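PDB 4AAJ: N-(5'-phosphoribosyl)anthranilate isomerase from Pyrococcus furiosus, which catalyses the isomerisation of N-(5-phospho-beta-D-ribosyl)anthranilate to 1-(2-carboxyphenylamino)-1-deoxy-D-ribulose 5-phosphate, the third step from chorismate in tryptophan biosynthesis. Local coordinates for residues E32-V37 and D42-V47; E59-I64 and E89-Q94; N136-E141 and S168-K173; H162-S167 and K192-Y197. All blocks are in the same frame, centred on the assembly; numbering follows the deposited sequence.

Contact 1 (E32-V37 and D42-V47). With SO4 (sulfate ion), chain D.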
loop_
_atom_site.group_PDB
_atom_site.type_symbol
_atom_site.label_atom_id
_atom_site.label_comp_id
_atom_site.label_asym_id
_atom_site.label_seq_id
_atom_site.Cartn_x
_atom_site.Cartn_y
_atom_site.Cartn_z
ATOM N N GLU A 32 -7.769 -7.220 -16.660
ATOM C CA GLU A 32 -6.847 -8.319 -16.957
ATOM C C GLU A 32 -5.806 -8.497 -15.844
ATOM O O GLU A 32 -5.566 -9.610 -15.372
ATOM C CB GLU A 32 -6.167 -8.098 -18.321
ATOM C CG GLU A 32 -5.375 -9.289 -18.843
ATOM C CD GLU A 32 -6.246 -10.449 -19.322
ATOM O OE1 GLU A 32 -7.491 -10.390 -19.186
ATOM O OE2 GLU A 32 -5.674 -11.434 -19.839
ATOM N N GLU A 33 -5.216 -7.385 -15.411
ATOM C CA GLU A 33 -4.252 -7.406 -14.312
ATOM C C GLU A 33 -4.919 -7.789 -12.988
ATOM O O GLU A 33 -4.310 -8.441 -12.160
ATOM C CB GLU A 33 -3.556 -6.051 -14.195
ATOM C CG GLU A 33 -2.369 -5.893 -15.135
ATOM C CD GLU A 33 -1.721 -4.526 -15.024
ATOM O OE1 GLU A 33 -2.448 -3.519 -15.078
ATOM O OE2 GLU A 33 -0.480 -4.457 -14.895
ATOM N N LEU A 34 -6.177 -7.390 -12.816
ATOM C CA LEU A 34 -6.952 -7.800 -11.642
ATOM C C LEU A 34 -7.024 -9.327 -11.546
ATOM O O LEU A 34 -6.755 -9.899 -10.499
ATOM C CB LEU A 34 -8.352 -7.170 -11.660
ATOM C CG LEU A 34 -9.342 -7.617 -10.567
ATOM C CD1 LEU A 34 -8.845 -7.223 -9.174
ATOM C CD2 LEU A 34 -10.720 -7.037 -10.815
ATOM N N GLU A 35 -7.357 -9.980 -12.657
ATOM C CA GLU A 35 -7.465 -11.441 -12.681
ATOM C C GLU A 35 -6.168 -12.139 -12.283
ATOM O O GLU A 35 -6.184 -13.100 -11.526
ATOM C CB GLU A 35 -7.959 -11.909 -14.049
ATOM C CG GLU A 35 -9.447 -11.656 -14.243
ATOM C CD GLU A 35 -9.898 -11.730 -15.690
ATOM O OE1 GLU A 35 -9.044 -11.930 -16.586
ATOM O OE2 GLU A 35 -11.117 -11.579 -15.928
ATOM N N ILE A 36 -5.051 -11.633 -12.791
ATOM C CA ILE A 36 -3.720 -12.121 -12.445
ATOM C C ILE A 36 -3.435 -12.016 -10.934
ATOM O O ILE A 36 -3.043 -13.006 -10.308
ATOM C CB ILE A 36 -2.633 -11.382 -13.268
ATOM C CG1 ILE A 36 -2.892 -11.554 -14.777
ATOM C CG2 ILE A 36 -1.245 -11.882 -12.905
ATOM C CD1 ILE A 36 -2.157 -10.564 -15.665
ATOM N N VAL A 37 -3.649 -10.830 -10.354
ATOM C CA VAL A 37 -3.346 -10.601 -8.933
ATOM C C VAL A 37 -4.344 -11.298 -7.998
ATOM O O VAL A 37 -3.965 -11.795 -6.937
ATOM C CB VAL A 37 -3.165 -9.088 -8.584
ATOM C CG1 VAL A 37 -2.126 -8.451 -9.494
ATOM C CG2 VAL A 37 -4.475 -8.322 -8.666
ATOM N N ASP A 42 -3.438 -10.953 -1.524
ATOM C CA ASP A 42 -4.441 -10.653 -0.508
ATOM C C ASP A 42 -5.182 -9.343 -0.801
ATOM O O ASP A 42 -6.319 -9.140 -0.379
ATOM C CB ASP A 42 -3.785 -10.583 0.873
ATOM C CG ASP A 42 -3.128 -11.902 1.281
ATOM O OD1 ASP A 42 -3.848 -12.920 1.355
ATOM O OD2 ASP A 42 -1.898 -11.916 1.504
ATOM N N ALA A 43 -4.514 -8.442 -1.508
ATOM C CA ALA A 43 -5.113 -7.152 -1.842
ATOM C C ALA A 43 -4.435 -6.574 -3.071
ATOM O O ALA A 43 -3.349 -7.004 -3.461
ATOM C CB ALA A 43 -5.021 -6.178 -0.663
ATOM N N THR A 44 -5.081 -5.579 -3.673
ATOM C CA THR A 44 -4.482 -4.868 -4.800
ATOM C C THR A 44 -4.795 -3.376 -4.627
ATOM O O THR A 44 -5.378 -2.965 -3.613
ATOM C CB THR A 44 -4.963 -5.443 -6.167
ATOM O OG1 THR A 44 -4.193 -4.880 -7.239
ATOM C CG2 THR A 44 -6.446 -5.174 -6.412
ATOM N N GLY A 45 -4.396 -2.562 -5.606
ATOM C CA GLY A 45 -4.600 -1.129 -5.506
ATOM C C GLY A 45 -4.664 -0.513 -6.886
ATOM O O GLY A 45 -4.053 -1.035 -7.838
ATOM N N VAL A 46 -5.464 0.541 -6.992
ATOM C CA VAL A 46 -5.564 1.329 -8.227
ATOM C C VAL A 46 -5.181 2.766 -7.899
ATOM O O VAL A 46 -5.628 3.311 -6.889
ATOM C CB VAL A 46 -6.957 1.258 -8.889
ATOM C CG1 VAL A 46 -7.222 -0.142 -9.453
ATOM C CG2 VAL A 46 -8.086 1.701 -7.960
ATOM N N VAL A 47 -4.346 3.359 -8.746
ATOM C CA VAL A 47 -3.856 4.722 -8.519
ATOM C C VAL A 47 -4.759 5.705 -9.274
ATOM O O VAL A 47 -4.998 5.547 -10.475
ATOM C CB VAL A 47 -2.379 4.888 -8.980
ATOM C CG1 VAL A 47 -1.904 6.343 -8.839
ATOM C CG2 VAL A 47 -1.458 3.927 -8.230
HETATM S S SO4 D . -9.257 -4.659 -19.451
HETATM O O1 SO4 D . -9.824 -3.753 -18.424
HETATM O O2 SO4 D . -10.378 -5.308 -20.163
HETATM O O3 SO4 D . -8.412 -5.715 -18.864
HETATM O O4 SO4 D . -8.445 -3.850 -20.390
#
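T44 turns OG1 away from its backbone N (chi1 -170°), which leaves CG2 wedged between N and the carbonyl carbon; V37, with CG1 opposite its carbonyl carbon (chi1 -54°), has its CG2 between N and the carbonyl carbon, and from there that methyl meets the strand residue. V37 CG2 touches T44 OG1 at 3.7 Å and T44 CB at 3.8 Å, the two side chains meeting nearly at a right angle. The hydroxyl is not left to the methyl alone, because T44 OG1 is hydrogen-bonded to I25 O. One helical turn back, L34 reaches less closely: its CD1 lies 4.2 Å from T44 CG2, so the threonine offers one branch to each helix residue. This is helix-on-strand packing inside the first beta-alpha-beta unit of the TIM barrel. Near its start the helix also holds a sulfate, probably from the crystallisation liquor: E32 N donates to sulfate O3 at 2.7 Å, with L31 N and K60 NZ as further donors. V37 touches I25 of strand 22-25 as well as T44, so helix 31-38 lies over both strands of its own unit. On its other flank strand 43-47 meets its next neighbour, T44 touching V72 of strand 72-76, and helix 58-67 covers V46 farther along.

Contact 2 (E59-I64 and E89-Q94). With SO4 (sulfate ion), chain D.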
loop_
_atom_site.group_PDB
_atom_site.type_symbol
_atom_site.label_atom_id
_atom_site.label_comp_id
_atom_site.label_asym_id
_atom_site.label_seq_id
_atom_site.Cartn_x
_atom_site.Cartn_y
_atom_site.Cartn_z
ATOM N N GLU A 59 -13.623 5.721 -14.105
ATOM C CA GLU A 59 -14.410 4.601 -14.673
ATOM C C GLU A 59 -13.644 3.274 -14.611
ATOM O O GLU A 59 -14.224 2.238 -14.269
ATOM C CB GLU A 59 -14.844 4.910 -16.124
ATOM C CG GLU A 59 -15.345 3.690 -16.910
ATOM C CD GLU A 59 -16.555 3.008 -16.284
ATOM O OE1 GLU A 59 -17.411 3.701 -15.697
ATOM O OE2 GLU A 59 -16.653 1.761 -16.400
ATOM N N LYS A 60 -12.350 3.297 -14.914
ATOM C CA LYS A 60 -11.539 2.090 -14.869
ATOM C C LYS A 60 -11.369 1.608 -13.417
ATOM O O LYS A 60 -11.454 0.408 -13.141
ATOM C CB LYS A 60 -10.195 2.301 -15.555
ATOM C CG LYS A 60 -9.334 1.050 -15.704
ATOM C CD LYS A 60 -10.060 -0.126 -16.357
ATOM C CE LYS A 60 -10.152 0.016 -17.869
ATOM N NZ LYS A 60 -10.763 -1.200 -18.486
ATOM N N ALA A 61 -11.161 2.557 -12.497
ATOM C CA ALA A 61 -11.118 2.231 -11.059
ATOM C C ALA A 61 -12.426 1.561 -10.615
ATOM O O ALA A 61 -12.400 0.525 -9.957
ATOM C CB ALA A 61 -10.842 3.486 -10.228
ATOM N N ARG A 62 -13.560 2.157 -10.990
ATOM C CA ARG A 62 -14.895 1.619 -10.701
ATOM C C ARG A 62 -15.038 0.176 -11.178
ATOM O O ARG A 62 -15.529 -0.690 -10.422
ATOM C CB ARG A 62 -15.934 2.489 -11.396
ATOM C CG ARG A 62 -17.263 2.662 -10.692
ATOM C CD ARG A 62 -17.788 4.083 -10.912
ATOM N NE ARG A 62 -17.735 4.541 -12.309
ATOM C CZ ARG A 62 -17.576 5.811 -12.697
ATOM N NH1 ARG A 62 -17.431 6.788 -11.809
ATOM N NH2 ARG A 62 -17.550 6.109 -13.993
ATOM N N GLU A 63 -14.615 -0.083 -12.415
ATOM C CA GLU A 63 -14.652 -1.441 -12.993
ATOM C C GLU A 63 -13.816 -2.449 -12.219
ATOM O O GLU A 63 -14.231 -3.594 -12.019
ATOM C CB GLU A 63 -14.145 -1.429 -14.422
ATOM C CG GLU A 63 -15.055 -0.707 -15.386
ATOM C CD GLU A 63 -14.462 -0.591 -16.775
ATOM O OE1 GLU A 63 -13.462 -1.280 -17.084
ATOM O OE2 GLU A 63 -15.017 0.192 -17.567
ATOM N N ILE A 64 -12.625 -2.033 -11.804
ATOM C CA ILE A 64 -11.722 -2.941 -11.093
ATOM C C ILE A 64 -12.309 -3.243 -9.716
ATOM O O ILE A 64 -12.348 -4.420 -9.306
ATOM C CB ILE A 64 -10.289 -2.379 -11.017
ATOM C CG1 ILE A 64 -9.585 -2.576 -12.368
ATOM C CG2 ILE A 64 -9.463 -3.085 -9.951
ATOM C CD1 ILE A 64 -8.455 -1.597 -12.626
ATOM N N GLU A 89 -16.928 8.217 -3.591
ATOM C CA GLU A 89 -18.297 8.182 -4.116
ATOM C C GLU A 89 -18.329 7.754 -5.574
ATOM O O GLU A 89 -19.133 6.900 -5.982
ATOM C CB GLU A 89 -18.960 9.548 -3.957
ATOM C CG GLU A 89 -19.401 9.851 -2.540
ATOM C CD GLU A 89 -19.958 11.251 -2.370
ATOM O OE1 GLU A 89 -20.290 11.911 -3.383
ATOM O OE2 GLU A 89 -20.070 11.696 -1.210
ATOM N N ARG A 90 -17.424 8.333 -6.357
ATOM C CA ARG A 90 -17.350 8.054 -7.775
ATOM C C ARG A 90 -16.845 6.641 -8.081
ATOM O O ARG A 90 -17.172 6.104 -9.122
ATOM C CB ARG A 90 -16.514 9.133 -8.507
ATOM C CG ARG A 90 -17.176 10.504 -8.540
ATOM C CD ARG A 90 -16.178 11.635 -8.785
ATOM N NE ARG A 90 -16.766 12.967 -8.588
ATOM C CZ ARG A 90 -16.062 14.076 -8.358
ATOM N NH1 ARG A 90 -14.739 14.027 -8.274
ATOM N NH2 ARG A 90 -16.678 15.236 -8.188
ATOM N N THR A 91 -16.088 6.014 -7.171
ATOM C CA THR A 91 -15.529 4.685 -7.446
ATOM C C THR A 91 -16.144 3.498 -6.687
ATOM O O THR A 91 -15.942 2.353 -7.094
ATOM C CB THR A 91 -14.019 4.604 -7.155
ATOM O OG1 THR A 91 -13.797 4.923 -5.767
ATOM C CG2 THR A 91 -13.222 5.556 -8.070
ATOM N N GLY A 92 -16.840 3.780 -5.589
ATOM C CA GLY A 92 -17.366 2.737 -4.697
ATOM C C GLY A 92 -16.293 2.062 -3.841
ATOM O O GLY A 92 -16.512 0.974 -3.292
ATOM N N ALA A 93 -15.142 2.715 -3.695
ATOM C CA ALA A 93 -14.021 2.134 -2.943
ATOM C C ALA A 93 -14.405 1.904 -1.485
ATOM O O ALA A 93 -15.097 2.730 -0.878
ATOM C CB ALA A 93 -12.800 3.058 -3.002
ATOM N N GLN A 94 -13.923 0.799 -0.925
ATOM C CA GLN A 94 -14.116 0.526 0.507
ATOM C C GLN A 94 -12.797 0.564 1.275
ATOM O O GLN A 94 -12.776 0.492 2.527
ATOM C CB GLN A 94 -14.796 -0.825 0.691
ATOM C CG GLN A 94 -16.232 -0.841 0.197
ATOM C CD GLN A 94 -16.848 -2.216 0.310
ATOM O OE1 GLN A 94 -16.487 -3.125 -0.429
ATOM N NE2 GLN A 94 -17.776 -2.376 1.242
HETATM S S SO4 D . -9.257 -4.659 -19.451
HETATM O O1 SO4 D . -9.824 -3.753 -18.424
HETATM O O2 SO4 D . -10.378 -5.308 -20.163
HETATM O O3 SO4 D . -8.412 -5.715 -18.864
HETATM O O4 SO4 D . -8.445 -3.850 -20.390
HETATM O O HOH W 1 -17.265 -0.035 -7.876
#
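A single water ties R62 to T91, donating to T91 O at 2.8 Å and to R62 O at 3.2 Å, and so bridges two consecutive helices of the TIM barrel's outer layer. Beneath it the contact is apolar: T91 CG2, set opposite its own carbonyl carbon by a chi1 of 59°, rests on A61 CB at 3.8 Å. The same torsion leaves T91 OG1 facing its own helix, where it is hydrogen-bonded to A87 O. Toward the surface the bent side chain of R62 crosses to the end of helix 81-91. NH1 points at R90 O, although that oxygen sits too close to the arginine's CD for its place to be sure. The other end of the guanidinium is better defined: R62 NH2 meets E59 OE1 at 3.0 Å, near the guanidinium plane and on the anti side of the carboxylate. A leucine in place of R62 would probably leave the E59 carboxylate without this charged partner and the end of helix 81-91 less well covered. On the far flank of helix 58-67, K60 NZ is gripped twice, by sulfate O1 at 2.7 Å and by E63 OE1 at 3.0 Å, from the syn side of that carboxylate and some way out of its plane.

Contact 3 (N136-E141 and S168-K173)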
loop_
_atom_site.group_PDB
_atom_site.type_symbol
_atom_site.label_atom_id
_atom_site.label_comp_id
_atom_site.label_asym_id
_atom_site.label_seq_id
_atom_site.Cartn_x
_atom_site.Cartn_y
_atom_site.Cartn_z
ATOM N N ASN A 136 11.134 5.830 16.740
ATOM C CA ASN A 136 10.290 6.461 17.755
ATOM C C ASN A 136 9.650 7.758 17.254
ATOM O O ASN A 136 8.503 8.062 17.595
ATOM C CB ASN A 136 11.072 6.678 19.059
ATOM C CG ASN A 136 11.186 5.408 19.888
ATOM O OD1 ASN A 136 10.347 4.505 19.792
ATOM N ND2 ASN A 136 12.218 5.335 20.717
ATOM N N ARG A 137 10.377 8.501 16.422
ATOM C CA ARG A 137 9.845 9.725 15.821
ATOM C C ARG A 137 8.692 9.435 14.843
ATOM O O ARG A 137 7.658 10.105 14.874
ATOM C CB ARG A 137 10.939 10.481 15.077
ATOM C CG ARG A 137 10.476 11.818 14.525
ATOM C CD ARG A 137 11.117 12.118 13.184
ATOM N NE ARG A 137 10.164 12.763 12.283
ATOM C CZ ARG A 137 10.469 13.315 11.109
ATOM N NH1 ARG A 137 11.720 13.319 10.664
ATOM N NH2 ARG A 137 9.510 13.873 10.375
ATOM N N LEU A 138 8.889 8.456 13.966
ATOM C CA LEU A 138 7.830 8.068 13.032
ATOM C C LEU A 138 6.620 7.512 13.785
ATOM O O LEU A 138 5.481 7.745 13.377
ATOM C CB LEU A 138 8.343 7.054 12.008
ATOM C CG LEU A 138 7.486 6.769 10.769
ATOM C CD1 LEU A 138 7.474 7.949 9.806
ATOM C CD2 LEU A 138 8.038 5.532 10.081
ATOM N N LEU A 139 6.871 6.796 14.881
ATOM C CA LEU A 139 5.798 6.243 15.721
ATOM C C LEU A 139 4.884 7.299 16.350
ATOM O O LEU A 139 3.672 7.095 16.431
ATOM C CB LEU A 139 6.353 5.290 16.786
ATOM C CG LEU A 139 6.779 3.893 16.316
ATOM C CD1 LEU A 139 7.684 3.239 17.353
ATOM C CD2 LEU A 139 5.589 2.991 16.004
ATOM N N SER A 140 5.451 8.423 16.785
ATOM C CA SER A 140 4.625 9.526 17.292
ATOM C C SER A 140 3.888 10.222 16.149
ATOM O O SER A 140 2.779 10.721 16.331
ATOM C CB SER A 140 5.454 10.534 18.096
ATOM O OG SER A 140 6.557 11.005 17.345
ATOM N N GLU A 141 4.517 10.242 14.975
ATOM C CA GLU A 141 3.913 10.764 13.748
ATOM C C GLU A 141 2.713 9.899 13.337
ATOM O O GLU A 141 1.687 10.422 12.895
ATOM C CB GLU A 141 4.975 10.791 12.648
ATOM C CG GLU A 141 4.635 11.570 11.387
ATOM C CD GLU A 141 5.746 11.476 10.348
ATOM O OE1 GLU A 141 6.939 11.543 10.733
ATOM O OE2 GLU A 141 5.430 11.324 9.146
ATOM N N SER A 168 12.333 -2.113 10.653
ATOM C CA SER A 168 12.395 -3.205 11.638
ATOM C C SER A 168 11.785 -2.850 12.988
ATOM O O SER A 168 11.030 -3.638 13.562
ATOM C CB SER A 168 13.850 -3.643 11.855
ATOM O OG SER A 168 14.244 -4.606 10.891
ATOM N N LEU A 169 12.121 -1.661 13.479
ATOM C CA LEU A 169 11.734 -1.216 14.816
ATOM C C LEU A 169 10.321 -0.641 14.889
ATOM O O LEU A 169 9.645 -0.763 15.918
ATOM C CB LEU A 169 12.746 -0.201 15.333
ATOM C CG LEU A 169 14.189 -0.711 15.447
ATOM C CD1 LEU A 169 15.139 0.465 15.563
ATOM C CD2 LEU A 169 14.366 -1.683 16.611
ATOM N N VAL A 170 9.872 -0.018 13.800
ATOM C CA VAL A 170 8.476 0.404 13.713
ATOM C C VAL A 170 7.599 -0.848 13.643
ATOM O O VAL A 170 6.588 -0.933 14.339
ATOM C CB VAL A 170 8.196 1.344 12.511
ATOM C CG1 VAL A 170 6.742 1.801 12.512
ATOM C CG2 VAL A 170 9.107 2.563 12.543
ATOM N N ALA A 171 8.013 -1.815 12.831
ATOM C CA ALA A 171 7.252 -3.056 12.629
ATOM C C ALA A 171 7.088 -3.864 13.927
ATOM O O ALA A 171 6.084 -4.551 14.115
ATOM C CB ALA A 171 7.879 -3.900 11.534
ATOM N N ARG A 172 8.078 -3.758 14.812
ATOM C CA ARG A 172 8.024 -4.406 16.126
ATOM C C ARG A 172 6.964 -3.803 17.044
ATOM O O ARG A 172 6.352 -4.516 17.847
ATOM C CB ARG A 172 9.398 -4.384 16.800
ATOM C CG ARG A 172 10.347 -5.458 16.289
ATOM C CD ARG A 172 11.644 -5.459 17.082
ATOM N NE ARG A 172 11.451 -5.960 18.444
ATOM C CZ ARG A 172 12.235 -5.665 19.477
ATOM N NH1 ARG A 172 13.280 -4.858 19.320
ATOM N NH2 ARG A 172 11.970 -6.173 20.674
ATOM N N LYS A 173 6.734 -2.500 16.910
ATOM C CA LYS A 173 5.770 -1.785 17.743
ATOM C C LYS A 173 4.341 -1.845 17.201
ATOM O O LYS A 173 3.388 -1.927 17.976
ATOM C CB LYS A 173 6.196 -0.324 17.934
ATOM C CG LYS A 173 7.356 -0.115 18.900
ATOM C CD LYS A 173 6.866 0.284 20.285
ATOM C CE LYS A 173 8.029 0.511 21.240
ATOM N NZ LYS A 173 7.562 0.737 22.640
#
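L139 points its CB at helix 165-173, and CG carries the fork across to the two residues, V170 and K173, that flank it one turn apart. CD1 comes down on the aliphatic part of K173, 3.7 Å from K173 CG and 3.9 Å from K173 CB. CD2 fits between the two residues, 3.9 Å from V170 CG1 and equally near K173 CB. K173 crosses the leucine at about a right angle, then bends at chi2 (-98°), so that its root does the packing while its charged end stays at the surface. V170 serves two leucines: CG1 takes L139, and CG2 takes L138, whose CD2 stands 4.0 Å off. The axes of these two neighbouring helices of the barrel's outer layer approach to 9.7 Å and cross at -46°. On the other face of helix 131-144, S140 OG bonds back to R137 O at 2.9 Å, joining E141 N on the same face of that carbonyl. Inward, L138 and V170 both rest on L152 of strand 149-153; L138 also touches F122 of strand 117-123 and V170 touches V176 of strand 176-179, which seats the helix pair on three successive barrel strands.

Contact 4 (H162-S167 and K192-Y197)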
loop_
_atom_site.group_PDB
_atom_site.type_symbol
_atom_site.label_atom_id
_atom_site.label_comp_id
_atom_site.label_asym_id
_atom_site.label_seq_id
_atom_site.Cartn_x
_atom_site.Cartn_y
_atom_site.Cartn_z
ATOM N N HIS A 162 16.952 1.409 1.204
ATOM C CA HIS A 162 18.320 1.107 1.606
ATOM C C HIS A 162 18.345 0.642 3.031
ATOM O O HIS A 162 18.491 -0.552 3.305
ATOM N N ASP A 163 18.207 1.589 3.956
ATOM C CA ASP A 163 18.149 1.264 5.375
ATOM C C ASP A 163 16.823 0.598 5.718
ATOM O O ASP A 163 15.761 1.128 5.394
ATOM C CB ASP A 163 18.321 2.516 6.230
ATOM C CG ASP A 163 18.163 2.227 7.706
ATOM O OD1 ASP A 163 19.069 1.584 8.279
ATOM O OD2 ASP A 163 17.131 2.629 8.285
ATOM N N LEU A 164 16.910 -0.560 6.372
ATOM C CA LEU A 164 15.753 -1.335 6.810
ATOM C C LEU A 164 15.634 -1.342 8.334
ATOM O O LEU A 164 14.702 -1.935 8.891
ATOM C CB LEU A 164 15.867 -2.783 6.326
ATOM C CG LEU A 164 15.909 -3.103 4.830
ATOM C CD1 LEU A 164 16.261 -4.566 4.641
ATOM C CD2 LEU A 164 14.590 -2.787 4.147
ATOM N N ARG A 165 16.590 -0.698 9.000
ATOM C CA ARG A 165 16.643 -0.684 10.456
ATOM C C ARG A 165 15.488 0.080 11.098
ATOM O O ARG A 165 14.925 -0.380 12.092
ATOM C CB ARG A 165 17.991 -0.138 10.946
ATOM C CG ARG A 165 19.139 -1.139 10.858
ATOM C CD ARG A 165 18.916 -2.323 11.787
ATOM N NE ARG A 165 18.851 -1.917 13.192
ATOM C CZ ARG A 165 18.169 -2.561 14.139
ATOM N NH1 ARG A 165 17.468 -3.651 13.844
ATOM N NH2 ARG A 165 18.181 -2.106 15.386
ATOM N N VAL A 166 15.140 1.241 10.543
ATOM C CA VAL A 166 14.010 2.017 11.062
ATOM C C VAL A 166 12.749 1.167 10.916
ATOM O O VAL A 166 11.983 1.007 11.878
ATOM C CB VAL A 166 13.834 3.371 10.346
ATOM C CG1 VAL A 166 12.642 4.134 10.917
ATOM C CG2 VAL A 166 15.095 4.222 10.462
ATOM N N SER A 167 12.566 0.601 9.718
ATOM C CA SER A 167 11.396 -0.235 9.415
ATOM C C SER A 167 11.234 -1.405 10.391
ATOM O O SER A 167 10.138 -1.635 10.901
ATOM C CB SER A 167 11.421 -0.711 7.958
ATOM O OG SER A 167 11.168 0.382 7.089
ATOM N N LYS A 192 12.690 -11.128 6.634
ATOM C CA LYS A 192 13.467 -11.632 7.773
ATOM C C LYS A 192 13.956 -10.505 8.675
ATOM O O LYS A 192 13.919 -10.624 9.896
ATOM C CB LYS A 192 14.646 -12.494 7.310
ATOM C CG LYS A 192 14.275 -13.920 6.933
ATOM C CD LYS A 192 15.506 -14.823 6.878
ATOM C CE LYS A 192 16.223 -14.759 5.535
ATOM N NZ LYS A 192 15.589 -15.650 4.521
ATOM N N VAL A 193 14.394 -9.404 8.073
ATOM C CA VAL A 193 14.917 -8.274 8.833
ATOM C C VAL A 193 13.795 -7.463 9.481
ATOM O O VAL A 193 13.831 -7.202 10.681
ATOM C CB VAL A 193 15.801 -7.358 7.960
ATOM C CG1 VAL A 193 16.294 -6.158 8.757
ATOM C CG2 VAL A 193 16.978 -8.138 7.400
ATOM N N VAL A 194 12.802 -7.084 8.682
ATOM C CA VAL A 194 11.739 -6.175 9.123
ATOM C C VAL A 194 10.659 -6.885 9.934
ATOM O O VAL A 194 10.099 -6.308 10.877
ATOM C CB VAL A 194 11.092 -5.442 7.914
ATOM C CG1 VAL A 194 10.025 -4.465 8.381
ATOM C CG2 VAL A 194 12.160 -4.711 7.104
ATOM N N LYS A 195 10.377 -8.136 9.574
ATOM C CA LYS A 195 9.260 -8.895 10.154
ATOM C C LYS A 195 7.950 -8.096 10.166
ATOM O O LYS A 195 7.341 -7.878 11.214
ATOM C CB LYS A 195 9.630 -9.465 11.529
ATOM C CG LYS A 195 10.498 -10.710 11.418
ATOM C CD LYS A 195 10.957 -11.216 12.777
ATOM C CE LYS A 195 11.904 -12.397 12.633
ATOM N NZ LYS A 195 13.188 -12.004 11.988
ATOM N N PRO A 196 7.511 -7.649 8.982
ATOM C CA PRO A 196 6.308 -6.818 8.903
ATOM C C PRO A 196 5.036 -7.661 8.951
ATOM O O PRO A 196 5.096 -8.887 8.851
ATOM C CB PRO A 196 6.443 -6.179 7.523
ATOM C CG PRO A 196 7.115 -7.233 6.705
ATOM C CD PRO A 196 8.065 -7.939 7.647
ATOM N N TYR A 197 3.892 -6.994 9.085
ATOM C CA TYR A 197 2.600 -7.649 8.958
ATOM C C TYR A 197 2.343 -8.025 7.485
ATOM O O TYR A 197 1.694 -9.029 7.188
ATOM C CB TYR A 197 1.494 -6.744 9.530
ATOM C CG TYR A 197 0.088 -7.240 9.266
ATOM C CD1 TYR A 197 -0.480 -8.243 10.051
ATOM C CD2 TYR A 197 -0.669 -6.716 8.213
ATOM C CE1 TYR A 197 -1.763 -8.708 9.796
ATOM C CE2 TYR A 197 -1.951 -7.171 7.959
ATOM C CZ TYR A 197 -2.493 -8.163 8.756
ATOM O OH TYR A 197 -3.769 -8.617 8.505
#
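V194 lays both methyls against the start of helix 165-173, in a contact between successive outer helices of the TIM barrel: the last turn of helix 187-194 lies against the first turn of helix 165-173. With V194 CG1 swung opposite the backbone N (chi1 -178°), both methyls lie against S167 CB, CG1 at 4.0 Å and CG2 at 4.2 Å. CG1 also meets S167 O at 3.8 Å, while CG2 reaches on to L164, 4.3 Å from L164 CB. V193 has nearly the same first torsion, and its CG1 sits 4.2 Å from L164 CB, so the leucine meets the two valines with the root of its side chain. An alanine in place of V194 is likely to open a gap between L164 and S167 and weaken the fit of the two helix ends. Next to this patch, V193 O is hydrogen-bonded to S168 OG. D163 caps the start of helix 165-173 with two weak bonds, OD1 accepting from R165 N and OD2 from V166 N. At the end of helix 187-194, K195 leaves helical geometry with a positive phi, and its long side chain folds back until NZ donates to K192 O at 2.6 Å, in the carbonyl plane.

In the fold
Contact 1 is the buried one: it packs a helix on a barrel strand through a threonine and two aliphatic residues. The other three join neighbouring helices of the outer layer, each burying inner residues and leaving R90, K173 or V193 exposed. Contact 2 is the most polar, with a water bridge and charged side chains, whereas contacts 3 and 4 are each held chiefly by aliphatic groups. Contacts 1 and 2 meet where V46 and L34 pack on helix 58-67, and both touch the same sulfate. Across the barrel, some 33 Å between centres from contact 2, contacts 3 and 4 share helix 165-173, which has a helix on either flank, and touch where S168 OG meets V193 O.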